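PDB 3G8R: probable spore coat polysaccharide biosynthesis protein E from Chromobacterium violaceum ATCC 12472, which probably makes N-acylneuraminate 9-phosphate as a member of the NeuB family, the piece here holding its zinc-binding barrel and SAF domain. Local coordinates for residues F43-R48 against A85-N90. Residues are numbered along the deposited sequence; the frame is centred on the assembly and turned at random.
Sequences FKLQYR and AEMKAN
Met87, present as selenomethionine, reaches from helix 77-89 into the layer between the helices and the closed eight-stranded parallel barrel of a TIM-barrel fold, where it meets Phe43 and Leu45 of strand 40-47. This strand, the second of the barrel, and helix 77-89, reached after the short helices 50-53 and 67-72, form part of a beta-alpha-beta crossover completed by strand 93-98. The Met87 side chain lies across that of Phe43 at roughly a right angle, with its CG 3.5 Å from Phe43 CB. Although Phe43 starts out toward the helix, its ring then leads away, packing edge-to-face with Phe92 and touching Ile30 of helix 21-33. With CG beside the backbone N (chi1 -83°) and the chain extended beyond it (chi2 168°), Met87 carries its methyl past the base of that ring, and CE, approaching the ring obliquely, comes to 3.7 Å from Phe43 CD2. Leu45, two residues along on the same side of the strand, meets Met87 tip to tip: both of its methyls close on CE, while the selenium lies 3.6 Å from Leu45 CD2. The three touching residues are buried and their contact is wholly apolar. Within segment 85-90, Asn90 ND2 donates to Glu86 O at 2.9 Å and, from above the carboxylate plane, to Glu86 OE1, an oxygen that also pairs with Arg28 NE in a salt bridge.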
ATOM      1  N   PHE A  43      -0.873   7.879  24.177  1.00 39.82           N
ATOM      2  CA  PHE A  43       0.185   8.840  24.391  1.00 39.14           C
ATOM      3  C   PHE A  43       1.377   8.152  25.036  1.00 39.31           C
ATOM      4  O   PHE A  43       1.224   7.305  25.903  1.00 38.27           O
ATOM      5  CB  PHE A  43      -0.327   9.985  25.275  1.00 38.30           C
ATOM      6  CG  PHE A  43      -0.064  11.348  24.689  1.00 36.70           C
ATOM      7  CD1 PHE A  43      -1.062  12.028  23.999  1.00 37.28           C
ATOM      8  CD2 PHE A  43       1.206  11.917  24.752  1.00 37.54           C
ATOM      9  CE1 PHE A  43      -0.801  13.256  23.424  1.00 36.02           C
ATOM     10  CE2 PHE A  43       1.455  13.166  24.193  1.00 35.69           C
ATOM     11  CZ  PHE A  43       0.461  13.833  23.538  1.00 36.63           C
ATOM     12  N   LYS A  44       2.578   8.506  24.604  1.00 41.21           N
ATOM     13  CA  LYS A  44       3.773   7.780  25.048  1.00 41.96           C
ATOM     14  C   LYS A  44       4.837   8.635  25.760  1.00 43.38           C
ATOM     15  O   LYS A  44       5.191   9.738  25.295  1.00 44.14           O
ATOM     16  CB  LYS A  44       4.398   7.036  23.892  1.00 41.52           C
ATOM     17  CG  LYS A  44       5.022   5.753  24.344  1.00 37.87           C
ATOM     18  CD  LYS A  44       5.997   5.183  23.335  1.00 43.49           C
ATOM     19  CE  LYS A  44       7.262   6.022  23.261  1.00 37.31           C
ATOM     20  NZ  LYS A  44       8.497   5.227  22.871  1.00 45.19           N
ATOM     21  N   LEU A  45       5.330   8.093  26.882  1.00 43.21           N
ATOM     22  CA  LEU A  45       6.482   8.599  27.634  1.00 42.43           C
ATOM     23  C   LEU A  45       7.700   7.718  27.498  1.00 43.16           C
ATOM     24  O   LEU A  45       7.617   6.593  27.022  1.00 43.75           O
ATOM     25  CB  LEU A  45       6.119   8.615  29.097  1.00 41.54           C
ATOM     26  CG  LEU A  45       5.483   9.900  29.592  1.00 29.39           C
ATOM     27  CD1 LEU A  45       5.290  10.887  28.462  1.00 40.94           C
ATOM     28  CD2 LEU A  45       4.175   9.505  30.220  1.00 41.03           C
ATOM     29  N   GLN A  46       8.839   8.222  27.946  1.00 43.73           N
ATOM     30  CA  GLN A  46      10.086   7.442  27.958  1.00 42.87           C
ATOM     31  C   GLN A  46      10.617   7.390  29.369  1.00 42.62           C
ATOM     32  O   GLN A  46      10.838   8.417  29.974  1.00 43.15           O
ATOM     33  CB  GLN A  46      11.110   8.113  27.071  1.00 42.39           C
ATOM     34  CG  GLN A  46      10.866   7.834  25.614  1.00 53.58           C
ATOM     35  CD  GLN A  46      11.937   8.394  24.717  1.00 41.87           C
ATOM     36  OE1 GLN A  46      12.972   8.853  25.180  1.00 53.66           O
ATOM     37  NE2 GLN A  46      11.688   8.367  23.418  1.00 53.80           N
ATOM     38  N   TYR A  47      10.808   6.201  29.912  1.00 42.20           N
ATOM     39  CA  TYR A  47      11.302   6.099  31.272  1.00 41.87           C
ATOM     40  C   TYR A  47      12.720   5.645  31.262  1.00 42.69           C
ATOM     41  O   TYR A  47      13.018   4.573  30.746  1.00 43.18           O
ATOM     42  CB  TYR A  47      10.505   5.081  32.057  1.00 41.44           C
ATOM     43  CG  TYR A  47       9.202   5.569  32.605  1.00 44.38           C
ATOM     44  CD1 TYR A  47       8.619   6.735  32.135  1.00 40.70           C
ATOM     45  CD2 TYR A  47       8.527   4.828  33.564  1.00 40.69           C
ATOM     46  CE1 TYR A  47       7.412   7.171  32.629  1.00 44.58           C
ATOM     47  CE2 TYR A  47       7.320   5.253  34.063  1.00 44.53           C
ATOM     48  CZ  TYR A  47       6.765   6.429  33.592  1.00 40.67           C
ATOM     49  OH  TYR A  47       5.558   6.870  34.077  1.00 44.73           O
ATOM     50  N   ARG A  48      13.580   6.491  31.818  1.00 43.26           N
ATOM     51  CA  ARG A  48      14.956   6.167  32.192  1.00 43.26           C
ATOM     52  C   ARG A  48      15.170   6.541  33.663  1.00 44.25           C
ATOM     53  O   ARG A  48      14.790   7.633  34.094  1.00 44.71           O
ATOM     54  CB  ARG A  48      15.951   6.959  31.351  1.00 42.57           C
ATOM     55  CG  ARG A  48      16.008   6.565  29.882  1.00 51.08           C
ATOM     56  CD  ARG A  48      16.892   7.532  29.072  1.00 41.11           C
ATOM     57  NE  ARG A  48      16.822   7.214  27.657  1.00 49.90           N
ATOM     58  CZ  ARG A  48      15.853   7.624  26.850  1.00 40.31           C
ATOM     59  NH1 ARG A  48      14.870   8.384  27.312  1.00 49.77           N
ATOM     60  NH2 ARG A  48      15.875   7.283  25.576  1.00 49.97           N
ATOM     61  N   ALA A  85      -1.647  10.987  34.423  1.00 40.61           N
ATOM     62  CA  ALA A  85      -2.921  11.367  34.952  1.00 40.03           C
ATOM     63  C   ALA A  85      -3.712  12.098  33.878  1.00 39.46           C
ATOM     64  O   ALA A  85      -4.825  11.679  33.545  1.00 39.55           O
ATOM     65  CB  ALA A  85      -2.730  12.198  36.170  1.00 40.65           C
ATOM     66  N   GLU A  86      -3.128  13.151  33.305  1.00 39.47           N
ATOM     67  CA  GLU A  86      -3.736  13.845  32.170  1.00 40.21           C
ATOM     68  C   GLU A  86      -3.953  12.899  30.983  1.00 40.37           C
ATOM     69  O   GLU A  86      -5.092  12.734  30.542  1.00 40.79           O
ATOM     70  CB  GLU A  86      -2.918  15.059  31.719  1.00 41.27           C
ATOM     71  CG  GLU A  86      -3.173  16.358  32.496  1.00 59.58           C
ATOM     72  CD  GLU A  86      -4.543  17.036  32.238  1.00 42.92           C
ATOM     73  OE1 GLU A  86      -4.874  17.318  31.060  1.00 59.32           O
ATOM     74  OE2 GLU A  86      -5.263  17.321  33.241  1.00 59.41           O
HETATM   75  N   MSE A  87      -2.893  12.264  30.475  1.00 39.54           N
HETATM   76  CA  MSE A  87      -3.066  11.298  29.390  1.00 40.20           C
HETATM   77  C   MSE A  87      -4.419  10.610  29.517  1.00 40.79           C
HETATM   78  O   MSE A  87      -5.262  10.712  28.634  1.00 40.88           O
HETATM   79  CB  MSE A  87      -1.967  10.237  29.399  1.00 40.85           C
HETATM   80  CG  MSE A  87      -0.722  10.687  28.727  1.00 32.87           C
HETATM   81 SE   MSE A  87       0.779   9.693  28.948  1.00 43.15          SE
HETATM   82  CE  MSE A  87       1.811  10.985  28.328  1.00 33.57           C
ATOM     83  N   LYS A  88      -4.623   9.931  30.643  1.00 41.32           N
ATOM     84  CA  LYS A  88      -5.836   9.159  30.874  1.00 41.86           C
ATOM     85  C   LYS A  88      -7.048  10.051  31.001  1.00 41.20           C
ATOM     86  O   LYS A  88      -8.104   9.738  30.456  1.00 40.80           O
ATOM     87  CB  LYS A  88      -5.673   8.267  32.098  1.00 42.95           C
ATOM     88  CG  LYS A  88      -4.577   7.210  31.929  1.00 52.38           C
ATOM     89  CD  LYS A  88      -4.166   6.616  33.261  1.00 44.22           C
ATOM     90  CE  LYS A  88      -3.907   5.114  33.134  1.00 52.85           C
ATOM     91  NZ  LYS A  88      -3.938   4.425  34.459  1.00 45.48           N
ATOM     92  N   ALA A  89      -6.884  11.175  31.691  1.00 41.19           N
ATOM     93  CA  ALA A  89      -7.941  12.173  31.777  1.00 41.54           C
ATOM     94  C   ALA A  89      -8.571  12.506  30.423  1.00 42.57           C
ATOM     95  O   ALA A  89      -9.784  12.664  30.333  1.00 43.40           O
ATOM     96  CB  ALA A  89      -7.423  13.410  32.410  1.00 41.38           C
ATOM     97  N   ASN A  90      -7.751  12.587  29.373  1.00 42.60           N
ATOM     98  CA  ASN A  90      -8.216  12.966  28.037  1.00 42.20           C
ATOM     99  C   ASN A  90      -8.660  11.760  27.199  1.00 43.45           C
ATOM    100  O   ASN A  90      -9.191  11.908  26.096  1.00 44.34           O
ATOM    101  CB  ASN A  90      -7.137  13.753  27.284  1.00 41.36           C
ATOM    102  CG  ASN A  90      -6.792  15.078  27.949  1.00 33.59           C
ATOM    103  OD1 ASN A  90      -7.183  16.136  27.475  1.00 41.33           O
ATOM    104  ND2 ASN A  90      -6.035  15.023  29.033  1.00 40.95           N
TER